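Local structure of similarities with probable monooxygenase (Photorhabdus luminescens, 4HB9) at residues L270-M275 and T284-S289; D218-S223 and I276-S281; G5-G10 and I143-A148; Q171-I176 and V313-D318. The protein binds flavin-adenine dinucleotide and probably acts as a flavin-dependent monooxygenase of the aromatic ring hydroxylase type. All coordinates share one frame; numbering follows the deposited sequence.

How the contacts relate
The four contacts fall into two groups on opposite sides of the chain's centre. Contacts 1 and 2, with centres 8 Å apart, share helix 280-287 and touch each other: L285 CD2 lies 4.0 Å from I222 CD1, and the selenium of M275 packs against L220. Both lie away from the FAD-binding residues. Contacts 3 and 4 belong to the nucleotide-binding half, with centres 13 Å apart; both reach the parallel sheet and both touch FAD, contact 3 at its adenosine and contact 4 at its pyrophosphate and ribityl chain. Between the groups, the nearest atoms of contacts 2 and 4 are about 17 Å apart.

Contact 1 of 4, residues L270-M275 and T284-S289; sequences LVQSRM and TLVQQS
This is a helix-to-helix contact between the C-terminal turns of helices 264-274 and 280-287, an apolar patch of V271, M275, V286 and the methylene chain of Q272, finished at one side by a single amide-to-amide hydrogen bond. V286 is the piece on which the other helix closes, and its two methyls divide the work. CG2 receives the CE methyl of M275, a selenomethionine, at 3.6 Å and, more loosely, CG1 of V271 at 4.2 Å. CG1 lies alongside the aliphatic part of Q272, 4.0 Å from its CG, the two side chains running past each other in opposite senses. The selenomethionine gets there by a bend at its last torsion (chi3 -45°), which turns CE toward the valine.

The two helices are joined by a short connection, and both pack on the mixed sheet: V271 and L285 rest on W246 of strand 240-251, while M275 and L285 also meet strand 218-228. The carbonyl of M275, just past the end of helix 264-274, accepts a hydrogen bond from H283 on the second helix.

Farther out, the glutamines Q272 and Q287 cross at about a right angle. Q287 NE2 donates to Q272 OE1 over 3.1 Å, at an N-H...O angle of 161°. The acceptor lies in the amide plane of Q287, but the donor stands above the plane of the Q272 carbonyl, and the two amides are turned 63° apart. Q287 CG also comes within 3.3 Å of Q272 OE1, which places the oxygen against both the amide and the methylene of its partner.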
# COMPACT_ATOMS: atom_id res chain seq x y z
N LEU A 270 2.79 25.79 -2.68
CA LEU A 270 1.71 25.59 -3.61
C LEU A 270 0.38 25.24 -2.93
O LEU A 270 -0.66 25.78 -3.29
CB LEU A 270 2.07 24.54 -4.62
CG LEU A 270 1.01 24.49 -5.71
CD1 LEU A 270 1.67 24.44 -7.08
CD2 LEU A 270 0.09 23.34 -5.45
N VAL A 271 0.41 24.35 -1.93
CA VAL A 271 -0.82 23.97 -1.27
C VAL A 271 -1.38 25.17 -0.50
O VAL A 271 -2.62 25.45 -0.54
CB VAL A 271 -0.60 22.76 -0.35
CG1 VAL A 271 -1.84 22.47 0.49
CG2 VAL A 271 -0.24 21.54 -1.19
N GLN A 272 -0.51 25.92 0.17
CA GLN A 272 -0.98 27.13 0.85
C GLN A 272 -1.60 28.11 -0.14
O GLN A 272 -2.61 28.74 0.17
CB GLN A 272 0.14 27.83 1.62
CG GLN A 272 0.61 27.05 2.83
CD GLN A 272 1.74 27.77 3.57
OE1 GLN A 272 1.54 28.82 4.15
NE2 GLN A 272 2.91 27.18 3.55
N SER A 273 -1.01 28.26 -1.32
CA SER A 273 -1.61 29.12 -2.37
C SER A 273 -3.00 28.66 -2.78
O SER A 273 -3.88 29.49 -3.05
CB SER A 273 -0.72 29.26 -3.60
OG SER A 273 -0.81 28.10 -4.45
N ARG A 274 -3.21 27.34 -2.80
CA ARG A 274 -4.53 26.80 -3.13
C ARG A 274 -5.55 27.02 -2.01
O ARG A 274 -6.75 26.99 -2.26
CB ARG A 274 -4.43 25.32 -3.46
CG ARG A 274 -3.57 25.02 -4.69
CD ARG A 274 -4.22 25.56 -5.96
NE ARG A 274 -3.54 25.11 -7.18
CZ ARG A 274 -2.47 25.69 -7.72
NH1 ARG A 274 -1.95 25.20 -8.83
NH2 ARG A 274 -1.90 26.75 -7.14
N MSE A 275 -5.08 27.28 -0.79
CA MSE A 275 -5.95 27.44 0.36
C MSE A 275 -6.12 28.87 0.81
O MSE A 275 -6.45 29.12 1.96
CB MSE A 275 -5.39 26.63 1.53
CG MSE A 275 -5.36 25.15 1.19
SE MSE A 275 -4.92 24.03 2.75
CE MSE A 275 -3.39 24.99 3.55
N THR A 284 -1.93 26.32 9.36
CA THR A 284 -1.01 25.94 10.45
C THR A 284 -0.51 24.51 10.26
O THR A 284 0.68 24.23 10.34
CB THR A 284 -1.74 26.08 11.80
OG1 THR A 284 -2.22 27.43 11.94
CG2 THR A 284 -0.81 25.72 12.97
N LEU A 285 -1.44 23.60 9.94
CA LEU A 285 -1.10 22.21 9.68
C LEU A 285 -0.06 22.10 8.57
O LEU A 285 0.98 21.46 8.72
CB LEU A 285 -2.38 21.43 9.34
CG LEU A 285 -2.26 19.95 9.01
CD1 LEU A 285 -1.54 19.22 10.13
CD2 LEU A 285 -3.63 19.35 8.80
N VAL A 286 -0.34 22.73 7.43
CA VAL A 286 0.55 22.58 6.29
C VAL A 286 1.91 23.26 6.57
O VAL A 286 2.97 22.68 6.30
CB VAL A 286 -0.13 23.11 5.00
CG1 VAL A 286 0.85 23.15 3.83
CG2 VAL A 286 -1.33 22.26 4.66
N GLN A 287 1.88 24.44 7.19
CA GLN A 287 3.11 25.16 7.57
C GLN A 287 4.01 24.35 8.52
O GLN A 287 5.23 24.45 8.47
CB GLN A 287 2.77 26.53 8.18
CG GLN A 287 2.21 27.56 7.18
CD GLN A 287 1.43 28.72 7.85
OE1 GLN A 287 1.35 28.79 9.07
NE2 GLN A 287 0.86 29.63 7.03
N GLN A 288 3.41 23.54 9.37
CA GLN A 288 4.16 22.78 10.37
C GLN A 288 4.51 21.39 9.92
O GLN A 288 4.94 20.56 10.73
CB GLN A 288 3.36 22.73 11.67
CG GLN A 288 3.18 24.12 12.28
CD GLN A 288 4.53 24.78 12.49
OE1 GLN A 288 5.49 24.13 12.92
NE2 GLN A 288 4.64 26.06 12.12
N SER A 289 4.34 21.12 8.63
CA SER A 289 4.65 19.80 8.12
C SER A 289 6.17 19.57 7.95
O SER A 289 6.97 20.50 7.88
CB SER A 289 3.86 19.51 6.84
OG SER A 289 2.48 19.47 7.17

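Contact 2 of 4, residues D218-S223 and I276-S281; sequences DWLFIS and ISWDPS
With chi1 at -59°, W278 has its CG opposite its own carbonyl carbon, and the indole reaches across to D218 and L220 of strand 218-228. D218 turns its carboxylate toward the same ring by a chi1 of 50°, which sets CG between the backbone N and the carbonyl carbon. The benzo edge of the indole does the touching. CZ2 lies 3.9 Å from D218 OD1, and CZ3 lies 3.9 Å from L220 CB; both partners sit near the plane of the ring, at its rim. The carboxylate stands steeply against the indole, the planes 79° apart.

The acid has firmer partners than this carbon edge: S216 OG bonds to OD1 and Y248 OH to OD2, which together hold the carboxylate in place. Past W278 the chain starts a new helix. D279 is its N-cap, and OD2 accepts both S281 N at 3.1 Å and S281 OG at 2.7 Å.

I212 of strand 210-212 touches both W278 and L220, and L282 in the first turn of helix 280-287 packs on L220. The contact is plain loop-on-sheet packing, in which the loop entering a capped helix lays a tryptophan edge on one face of the mixed sheet.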
# COMPACT_ATOMS: atom_id res chain seq x y z
N ASP A 218 -11.39 20.95 -5.70
CA ASP A 218 -10.29 20.26 -5.04
C ASP A 218 -10.71 19.88 -3.64
O ASP A 218 -11.88 20.06 -3.27
CB ASP A 218 -8.99 21.11 -5.11
CG ASP A 218 -9.18 22.56 -4.64
OD1 ASP A 218 -10.18 22.91 -4.01
OD2 ASP A 218 -8.26 23.35 -4.91
N TRP A 219 -9.82 19.29 -2.87
CA TRP A 219 -10.23 18.64 -1.64
C TRP A 219 -9.05 18.55 -0.69
O TRP A 219 -7.93 18.43 -1.15
CB TRP A 219 -10.68 17.22 -2.00
CG TRP A 219 -11.44 16.46 -0.97
CD1 TRP A 219 -10.94 15.78 0.09
CD2 TRP A 219 -12.84 16.23 -0.98
NE1 TRP A 219 -11.95 15.16 0.78
CE2 TRP A 219 -13.13 15.42 0.13
CE3 TRP A 219 -13.89 16.63 -1.81
CZ2 TRP A 219 -14.43 14.99 0.42
CZ3 TRP A 219 -15.16 16.20 -1.53
CH2 TRP A 219 -15.43 15.40 -0.43
N LEU A 220 -9.31 18.54 0.61
CA LEU A 220 -8.25 18.27 1.62
C LEU A 220 -8.72 17.23 2.60
O LEU A 220 -9.77 17.39 3.27
CB LEU A 220 -7.82 19.52 2.35
CG LEU A 220 -6.58 19.37 3.25
CD1 LEU A 220 -5.28 19.31 2.43
CD2 LEU A 220 -6.48 20.55 4.19
N PHE A 221 -7.98 16.12 2.65
CA PHE A 221 -8.30 15.01 3.53
C PHE A 221 -7.30 15.07 4.69
O PHE A 221 -6.11 15.29 4.46
CB PHE A 221 -8.24 13.68 2.77
CG PHE A 221 -8.49 12.49 3.64
CD1 PHE A 221 -9.74 12.29 4.21
CD2 PHE A 221 -7.47 11.61 3.97
CE1 PHE A 221 -9.97 11.23 5.06
CE2 PHE A 221 -7.69 10.53 4.81
CZ PHE A 221 -8.95 10.33 5.35
N ILE A 222 -7.77 14.89 5.92
CA ILE A 222 -6.90 14.93 7.10
C ILE A 222 -7.09 13.66 7.94
O ILE A 222 -8.21 13.31 8.30
CB ILE A 222 -7.21 16.15 7.98
CG1 ILE A 222 -6.99 17.43 7.17
CG2 ILE A 222 -6.35 16.16 9.24
CD1 ILE A 222 -7.47 18.69 7.85
N SER A 223 -6.00 13.00 8.30
CA SER A 223 -6.10 11.83 9.16
C SER A 223 -4.85 11.70 9.99
O SER A 223 -4.16 12.71 10.20
CB SER A 223 -6.36 10.57 8.32
OG SER A 223 -6.67 9.46 9.15
N ILE A 276 -5.89 29.84 -0.08
CA ILE A 276 -6.06 31.24 0.30
C ILE A 276 -7.54 31.39 0.66
O ILE A 276 -8.43 30.97 -0.10
CB ILE A 276 -5.66 32.22 -0.82
CG1 ILE A 276 -4.17 32.09 -1.16
CG2 ILE A 276 -5.93 33.66 -0.38
CD1 ILE A 276 -3.79 32.65 -2.52
N SER A 277 -7.78 31.92 1.84
CA SER A 277 -9.12 32.15 2.39
C SER A 277 -9.62 30.99 3.23
O SER A 277 -10.57 31.16 4.00
CB SER A 277 -10.16 32.56 1.33
OG SER A 277 -10.79 31.44 0.70
N TRP A 278 -9.00 29.82 3.14
CA TRP A 278 -9.46 28.70 3.96
C TRP A 278 -9.05 28.95 5.41
O TRP A 278 -8.16 29.76 5.70
CB TRP A 278 -8.87 27.35 3.51
CG TRP A 278 -9.14 26.92 2.13
CD1 TRP A 278 -9.54 27.68 1.07
CD2 TRP A 278 -8.98 25.58 1.62
NE1 TRP A 278 -9.65 26.89 -0.06
CE2 TRP A 278 -9.30 25.61 0.26
CE3 TRP A 278 -8.60 24.37 2.21
CZ2 TRP A 278 -9.27 24.46 -0.54
CZ3 TRP A 278 -8.55 23.24 1.42
CH2 TRP A 278 -8.88 23.29 0.06
N ASP A 279 -9.65 28.19 6.30
CA ASP A 279 -9.45 28.37 7.71
C ASP A 279 -7.98 28.31 8.14
O ASP A 279 -7.22 27.44 7.69
CB ASP A 279 -10.22 27.35 8.50
CG ASP A 279 -10.34 27.73 9.96
OD1 ASP A 279 -11.22 28.58 10.27
OD2 ASP A 279 -9.56 27.18 10.76
N PRO A 280 -7.57 29.24 9.02
CA PRO A 280 -6.18 29.30 9.45
C PRO A 280 -5.60 27.99 10.01
O PRO A 280 -4.41 27.77 9.88
CB PRO A 280 -6.20 30.38 10.54
CG PRO A 280 -7.29 31.30 10.12
CD PRO A 280 -8.34 30.41 9.48
N SER A 281 -6.42 27.16 10.65
CA SER A 281 -5.94 25.88 11.22
C SER A 281 -5.36 24.96 10.14
O SER A 281 -4.37 24.24 10.35
CB SER A 281 -7.08 25.18 11.96
OG SER A 281 -8.19 24.90 11.09

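Contact 3 of 4, residues G5-G10 and I143-A148; sequences GIIGAG and IKIFFA. With FAD (flavin-adenine dinucleotide), chain B; EDO (1,2-ethanediol), chain L.
I7, at the end of strand 3-7, bridges the adenine of FAD and strand 143-147, where I145 and F147 receive its tip. From CB the side chain forks. The CG2 methyl, set opposite the backbone N, goes to the cofactor: it lies 3.4 Å from FAD C2A and 3.5 Å from FAD N1A, against the pyrimidine part of the adenine. The other branch runs out through CG1 to CD1, a chi2 of -52° bending it toward strand 143-147. There CD1 meets I145 CG2 at 4.2 Å and F147 CE1 at 4.4 Å, the latter approach oblique to the phenyl ring. The two isoleucine side chains lie alongside each other, pointing opposite ways, in a loose apolar contact.

Beyond I7 the backbone turns under the cofactor. G8 CA comes within 3.3 Å of FAD O4B and G10 CA within 3.2 Å of FAD O5B; having no side chain at either position lets the backbone come this close to those oxygens. This fits the glycine-rich GxGxxG turn of Rossmann-type dinucleotide binding, which G8 and G10 open and G13 probably completes. The A9 amide is fastened to E31 OE1, and E31 OE2 in turn bonds to FAD.

Strand 3-7 is the middle strand of the five-stranded parallel sheet, flanked by strands 26-30 and 157-160, and G10 is the N-cap of helix 11-22. Strand 143-147 is the middle of a separate three-stranded antiparallel sheet, whose neighbouring strand 132-137 sends F132 against both I7 and I145.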
# COMPACT_ATOMS: atom_id res chain seq x y z
N GLY A 5 8.05 -19.82 -5.54
CA GLY A 5 8.96 -18.69 -5.57
C GLY A 5 8.15 -17.41 -5.63
O GLY A 5 7.26 -17.29 -6.48
N ILE A 6 8.47 -16.47 -4.73
CA ILE A 6 7.77 -15.19 -4.65
C ILE A 6 8.78 -14.08 -4.97
O ILE A 6 9.87 -14.03 -4.38
CB ILE A 6 7.19 -14.94 -3.24
CG1 ILE A 6 6.22 -16.05 -2.83
CG2 ILE A 6 6.50 -13.56 -3.19
CD1 ILE A 6 5.82 -16.05 -1.35
N ILE A 7 8.44 -13.22 -5.93
CA ILE A 7 9.25 -12.03 -6.19
C ILE A 7 8.68 -10.89 -5.35
O ILE A 7 7.51 -10.50 -5.54
CB ILE A 7 9.26 -11.60 -7.67
CG1 ILE A 7 9.59 -12.79 -8.60
CG2 ILE A 7 10.28 -10.50 -7.87
CD1 ILE A 7 10.84 -13.57 -8.28
N GLY A 8 9.49 -10.40 -4.41
CA GLY A 8 9.11 -9.28 -3.54
C GLY A 8 8.79 -9.65 -2.11
O GLY A 8 7.83 -10.38 -1.83
N ALA A 9 9.62 -9.14 -1.19
CA ALA A 9 9.36 -9.23 0.24
C ALA A 9 8.69 -7.94 0.71
O ALA A 9 9.20 -7.24 1.61
CB ALA A 9 10.63 -9.46 1.00
N GLY A 10 7.57 -7.62 0.09
CA GLY A 10 6.71 -6.51 0.52
C GLY A 10 5.60 -7.01 1.41
O GLY A 10 5.67 -8.09 1.98
N ILE A 143 9.62 -23.50 -13.56
CA ILE A 143 9.90 -22.14 -14.01
C ILE A 143 11.29 -21.76 -13.60
O ILE A 143 11.68 -21.93 -12.45
CB ILE A 143 8.92 -21.15 -13.37
CG1 ILE A 143 7.48 -21.54 -13.71
CG2 ILE A 143 9.21 -19.73 -13.84
CD1 ILE A 143 6.48 -20.93 -12.77
N LYS A 144 12.04 -21.23 -14.56
CA LYS A 144 13.39 -20.77 -14.33
C LYS A 144 13.30 -19.26 -14.15
O LYS A 144 12.78 -18.57 -15.02
CB LYS A 144 14.31 -21.13 -15.52
CG LYS A 144 15.76 -20.77 -15.29
CD LYS A 144 16.65 -21.33 -16.38
CE LYS A 144 18.12 -21.17 -16.02
NZ LYS A 144 19.06 -21.49 -17.14
N ILE A 145 13.80 -18.76 -13.02
CA ILE A 145 13.82 -17.33 -12.73
C ILE A 145 15.22 -16.78 -12.93
O ILE A 145 16.16 -17.35 -12.40
CB ILE A 145 13.42 -17.03 -11.26
CG1 ILE A 145 12.16 -17.79 -10.86
CG2 ILE A 145 13.23 -15.53 -11.07
CD1 ILE A 145 11.97 -17.89 -9.34
N PHE A 146 15.35 -15.68 -13.66
CA PHE A 146 16.63 -15.02 -13.85
C PHE A 146 16.71 -13.70 -13.08
O PHE A 146 15.81 -12.89 -13.19
CB PHE A 146 16.83 -14.68 -15.33
CG PHE A 146 16.86 -15.89 -16.23
CD1 PHE A 146 18.06 -16.41 -16.67
CD2 PHE A 146 15.68 -16.50 -16.62
CE1 PHE A 146 18.09 -17.53 -17.50
CE2 PHE A 146 15.71 -17.62 -17.45
CZ PHE A 146 16.91 -18.13 -17.90
N PHE A 147 17.82 -13.49 -12.38
CA PHE A 147 18.05 -12.27 -11.63
C PHE A 147 19.10 -11.37 -12.26
O PHE A 147 19.90 -11.80 -13.09
CB PHE A 147 18.41 -12.63 -10.19
CG PHE A 147 17.39 -13.49 -9.54
CD1 PHE A 147 16.19 -12.95 -9.09
CD2 PHE A 147 17.59 -14.86 -9.42
CE1 PHE A 147 15.21 -13.75 -8.52
CE2 PHE A 147 16.62 -15.67 -8.85
CZ PHE A 147 15.43 -15.11 -8.39
N ALA A 148 19.09 -10.10 -11.87
CA ALA A 148 19.93 -9.07 -12.52
C ALA A 148 21.42 -9.33 -12.36
O ALA A 148 22.23 -8.90 -13.18
CB ALA A 148 19.61 -7.70 -11.96
PA FAD B . 5.10 -3.64 -1.90
O1A FAD B . 4.72 -3.69 -0.44
O2A FAD B . 5.46 -2.40 -2.65
O5B FAD B . 6.26 -4.72 -2.14
C5B FAD B . 6.86 -4.91 -3.40
C4B FAD B . 8.21 -5.54 -3.10
O4B FAD B . 8.77 -6.05 -4.33
C3B FAD B . 9.23 -4.56 -2.49
O3B FAD B . 9.91 -5.13 -1.37
C2B FAD B . 10.16 -4.31 -3.66
O2B FAD B . 11.49 -3.96 -3.31
C1B FAD B . 10.12 -5.66 -4.37
N9A FAD B . 10.51 -5.66 -5.78
C8A FAD B . 10.11 -4.80 -6.76
N7A FAD B . 10.62 -5.16 -7.97
C5A FAD B . 11.38 -6.26 -7.75
C6A FAD B . 12.21 -7.12 -8.61
N6A FAD B . 12.29 -6.80 -9.92
N1A FAD B . 12.86 -8.16 -8.04
C2A FAD B . 12.72 -8.44 -6.72
N3A FAD B . 11.98 -7.70 -5.87
C4A FAD B . 11.29 -6.61 -6.33
N1 FAD B . -2.52 0.69 2.08
C2 FAD B . -3.51 0.43 2.96
O2 FAD B . -4.22 -0.64 2.87
N3 FAD B . -3.77 1.29 3.96
C4 FAD B . -3.14 2.45 4.15
O4 FAD B . -3.45 3.20 5.11
C4X FAD B . -2.08 2.83 3.21
N5 FAD B . -1.37 3.99 3.33
C5X FAD B . -0.41 4.28 2.42
C6 FAD B . 0.30 5.47 2.52
C7 FAD B . 1.31 5.80 1.60
C7M FAD B . 2.08 7.10 1.70
C8 FAD B . 1.61 4.87 0.50
C8M FAD B . 2.70 5.18 -0.50
C9 FAD B . 0.91 3.67 0.40
C9A FAD B . -0.09 3.33 1.31
N10 FAD B . -0.81 2.12 1.21
C10 FAD B . -1.81 1.84 2.13
C1' FAD B . -0.58 1.16 0.10
C2' FAD B . 0.37 0.03 0.48
O2' FAD B . 1.56 0.54 1.06
C3' FAD B . 0.72 -0.76 -0.78
O3' FAD B . -0.47 -0.96 -1.54
C4' FAD B . 1.31 -2.11 -0.42
O4' FAD B . 2.67 -1.91 -0.07
C5' FAD B . 1.25 -3.10 -1.56
O5' FAD B . 1.82 -4.31 -1.10
P FAD B . 2.67 -5.17 -2.16
O1P FAD B . 3.22 -6.32 -1.34
O2P FAD B . 1.82 -5.44 -3.37
O3P FAD B . 3.87 -4.26 -2.71
C1 EDO L . 12.56 -4.42 2.24
O1 EDO L . 12.10 -5.76 2.01
C2 EDO L . 12.69 -3.75 0.89
O2 EDO L . 11.40 -3.55 0.30

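Contact 4 of 4, residues Q171-I176 and V313-D318; sequences QYLPFI and VTLLGD. With FAD (flavin-adenine dinucleotide), chain B; EDO (1,2-ethanediol), chain C; EDO (1,2-ethanediol), chain J.
Apolar packing joins the last turn of helix 167-172 and the residue after it to strand 313-315 at two points. V313 CG1 stands over one face of the Y172 ring, 4.1 Å from its centroid and 19° off the normal, a CH-pi contact; a chi1 of -175° swings the ring away from the backbone N and over the valine. Next to it, L173 CD1 meets L315 CD1 at 3.9 Å, while L173 CD2 lies toward the rim of the opposite ring face.

Strand 313-315 is an outermost strand of the parallel Rossmann-type sheet, bonded to strand 157-160, and helix 167-172 packs on it, with V168 also touching both V313 and L315.

The polar links gather at the phenol. Y172 OH is hydrogen-bonded to S311 OG, and a water bridges Y172 OH, at 2.5 Å, and V313 O, at 2.6 Å.

FAD is held where the strand ends. G317 occupies the N-cap position of helix 318-321, and D318, seen to bind FAD, uses both its backbone and its side chain. Its N donates to FAD O2P at 2.8 Å, and its OD2 accepts from the ribityl hydroxyl FAD O3' at 2.9 Å, with N322 ND2 holding OD1.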
# COMPACT_ATOMS: atom_id res chain seq x y z
N GLN A 171 5.75 -9.10 -17.97
CA GLN A 171 6.07 -10.25 -18.81
C GLN A 171 4.88 -11.15 -19.01
O GLN A 171 4.62 -11.55 -20.13
CB GLN A 171 7.22 -11.05 -18.25
CG GLN A 171 7.56 -12.21 -19.16
CD GLN A 171 8.74 -13.05 -18.74
OE1 GLN A 171 9.67 -12.58 -18.05
NE2 GLN A 171 8.73 -14.29 -19.19
N TYR A 172 4.15 -11.43 -17.93
CA TYR A 172 3.07 -12.39 -17.96
C TYR A 172 1.80 -11.84 -18.62
O TYR A 172 1.17 -12.54 -19.41
CB TYR A 172 2.76 -12.89 -16.54
CG TYR A 172 1.72 -13.98 -16.45
CD1 TYR A 172 1.75 -15.08 -17.31
CD2 TYR A 172 0.71 -13.94 -15.50
CE1 TYR A 172 0.81 -16.10 -17.21
CE2 TYR A 172 -0.23 -14.95 -15.39
CZ TYR A 172 -0.18 -16.02 -16.26
OH TYR A 172 -1.12 -17.02 -16.13
N LEU A 173 1.44 -10.59 -18.31
CA LEU A 173 0.21 -9.98 -18.79
C LEU A 173 0.55 -8.62 -19.39
O LEU A 173 0.15 -7.59 -18.87
CB LEU A 173 -0.79 -9.83 -17.64
CG LEU A 173 -1.23 -11.11 -16.93
CD1 LEU A 173 -2.19 -10.82 -15.79
CD2 LEU A 173 -1.89 -12.07 -17.91
N PRO A 174 1.33 -8.61 -20.49
CA PRO A 174 1.86 -7.38 -21.07
C PRO A 174 0.82 -6.38 -21.53
O PRO A 174 1.14 -5.21 -21.66
CB PRO A 174 2.67 -7.87 -22.28
CG PRO A 174 2.11 -9.19 -22.61
CD PRO A 174 1.69 -9.79 -21.31
N PHE A 175 -0.41 -6.83 -21.78
CA PHE A 175 -1.42 -5.94 -22.34
C PHE A 175 -2.21 -5.14 -21.30
O PHE A 175 -2.95 -4.24 -21.66
CB PHE A 175 -2.34 -6.72 -23.28
CG PHE A 175 -1.62 -7.27 -24.49
CD1 PHE A 175 -1.02 -6.41 -25.40
CD2 PHE A 175 -1.51 -8.64 -24.69
CE1 PHE A 175 -0.34 -6.90 -26.50
CE2 PHE A 175 -0.83 -9.14 -25.79
CZ PHE A 175 -0.25 -8.27 -26.70
N ILE A 176 -2.04 -5.46 -20.01
CA ILE A 176 -2.61 -4.62 -18.95
C ILE A 176 -1.89 -3.28 -18.91
O ILE A 176 -0.67 -3.22 -18.64
CB ILE A 176 -2.52 -5.30 -17.58
CG1 ILE A 176 -3.48 -6.48 -17.53
CG2 ILE A 176 -2.87 -4.29 -16.46
CD1 ILE A 176 -3.27 -7.39 -16.33
N VAL A 313 2.32 -19.34 -13.18
CA VAL A 313 2.74 -17.96 -12.84
C VAL A 313 1.47 -17.23 -12.46
O VAL A 313 0.43 -17.29 -13.18
CB VAL A 313 3.37 -17.22 -14.04
CG1 VAL A 313 3.73 -15.79 -13.69
CG2 VAL A 313 4.60 -17.94 -14.57
N THR A 314 1.52 -16.52 -11.33
CA THR A 314 0.41 -15.66 -10.95
C THR A 314 0.92 -14.37 -10.26
O THR A 314 2.11 -14.15 -10.17
CB THR A 314 -0.66 -16.41 -10.13
OG1 THR A 314 -1.84 -15.64 -10.06
CG2 THR A 314 -0.22 -16.74 -8.74
N LEU A 315 0.00 -13.52 -9.83
CA LEU A 315 0.36 -12.20 -9.29
C LEU A 315 -0.41 -11.91 -8.04
O LEU A 315 -1.51 -12.46 -7.87
CB LEU A 315 0.04 -11.10 -10.31
CG LEU A 315 0.79 -11.23 -11.64
CD1 LEU A 315 0.15 -10.33 -12.68
CD2 LEU A 315 2.26 -10.97 -11.51
N LEU A 316 0.13 -11.02 -7.19
CA LEU A 316 -0.67 -10.50 -6.08
C LEU A 316 -0.28 -9.08 -5.71
O LEU A 316 0.71 -8.57 -6.16
CB LEU A 316 -0.68 -11.41 -4.85
CG LEU A 316 0.48 -11.62 -3.91
CD1 LEU A 316 0.79 -10.42 -3.02
CD2 LEU A 316 0.11 -12.81 -3.02
N GLY A 317 -1.14 -8.44 -4.93
CA GLY A 317 -0.87 -7.09 -4.46
C GLY A 317 -0.94 -6.04 -5.55
O GLY A 317 -1.72 -6.18 -6.50
N ASP A 318 -0.13 -4.99 -5.39
CA ASP A 318 -0.05 -3.87 -6.33
C ASP A 318 0.35 -4.29 -7.75
O ASP A 318 -0.07 -3.65 -8.71
CB ASP A 318 0.88 -2.77 -5.82
CG ASP A 318 0.26 -1.94 -4.67
OD1 ASP A 318 -0.93 -2.13 -4.34
OD2 ASP A 318 0.97 -1.07 -4.11
PA FAD B . 5.10 -3.64 -1.90
O1A FAD B . 4.72 -3.69 -0.44
O2A FAD B . 5.46 -2.40 -2.65
O5B FAD B . 6.26 -4.72 -2.14
C5B FAD B . 6.86 -4.91 -3.40
C4B FAD B . 8.21 -5.54 -3.10
O4B FAD B . 8.77 -6.05 -4.33
C3B FAD B . 9.23 -4.56 -2.49
O3B FAD B . 9.91 -5.13 -1.37
C2B FAD B . 10.16 -4.31 -3.66
O2B FAD B . 11.49 -3.96 -3.31
C1B FAD B . 10.12 -5.66 -4.37
N9A FAD B . 10.51 -5.66 -5.78
C8A FAD B . 10.11 -4.80 -6.76
N7A FAD B . 10.62 -5.16 -7.97
C5A FAD B . 11.38 -6.26 -7.75
C6A FAD B . 12.21 -7.12 -8.61
N6A FAD B . 12.29 -6.80 -9.92
N1A FAD B . 12.86 -8.16 -8.04
C2A FAD B . 12.72 -8.44 -6.72
N3A FAD B . 11.98 -7.70 -5.87
C4A FAD B . 11.29 -6.61 -6.33
N1 FAD B . -2.52 0.69 2.08
C2 FAD B . -3.51 0.43 2.96
O2 FAD B . -4.22 -0.64 2.87
N3 FAD B . -3.77 1.29 3.96
C4 FAD B . -3.14 2.45 4.15
O4 FAD B . -3.45 3.20 5.11
C4X FAD B . -2.08 2.83 3.21
N5 FAD B . -1.37 3.99 3.33
C5X FAD B . -0.41 4.28 2.42
C6 FAD B . 0.30 5.47 2.52
C7 FAD B . 1.31 5.80 1.60
C7M FAD B . 2.08 7.10 1.70
C8 FAD B . 1.61 4.87 0.50
C8M FAD B . 2.70 5.18 -0.50
C9 FAD B . 0.91 3.67 0.40
C9A FAD B . -0.09 3.33 1.31
N10 FAD B . -0.81 2.12 1.21
C10 FAD B . -1.81 1.84 2.13
C1' FAD B . -0.58 1.16 0.10
C2' FAD B . 0.37 0.03 0.48
O2' FAD B . 1.56 0.54 1.06
C3' FAD B . 0.72 -0.76 -0.78
O3' FAD B . -0.47 -0.96 -1.54
C4' FAD B . 1.31 -2.11 -0.42
O4' FAD B . 2.67 -1.91 -0.07
C5' FAD B . 1.25 -3.10 -1.56
O5' FAD B . 1.82 -4.31 -1.10
P FAD B . 2.67 -5.17 -2.16
O1P FAD B . 3.22 -6.32 -1.34
O2P FAD B . 1.82 -5.44 -3.37
O3P FAD B . 3.87 -4.26 -2.71
C1 EDO C . -3.07 -9.95 -20.89
O1 EDO C . -1.88 -9.34 -21.38
C2 EDO C . -4.17 -8.90 -20.68
O2 EDO C . -5.15 -9.36 -19.72
C1 EDO J . -2.26 -16.12 -19.93
O1 EDO J . -1.50 -17.24 -19.48
C2 EDO J . -1.45 -14.84 -19.75
O2 EDO J . -0.23 -14.89 -20.50
O HOH W 1 -1.97 -17.72 -13.93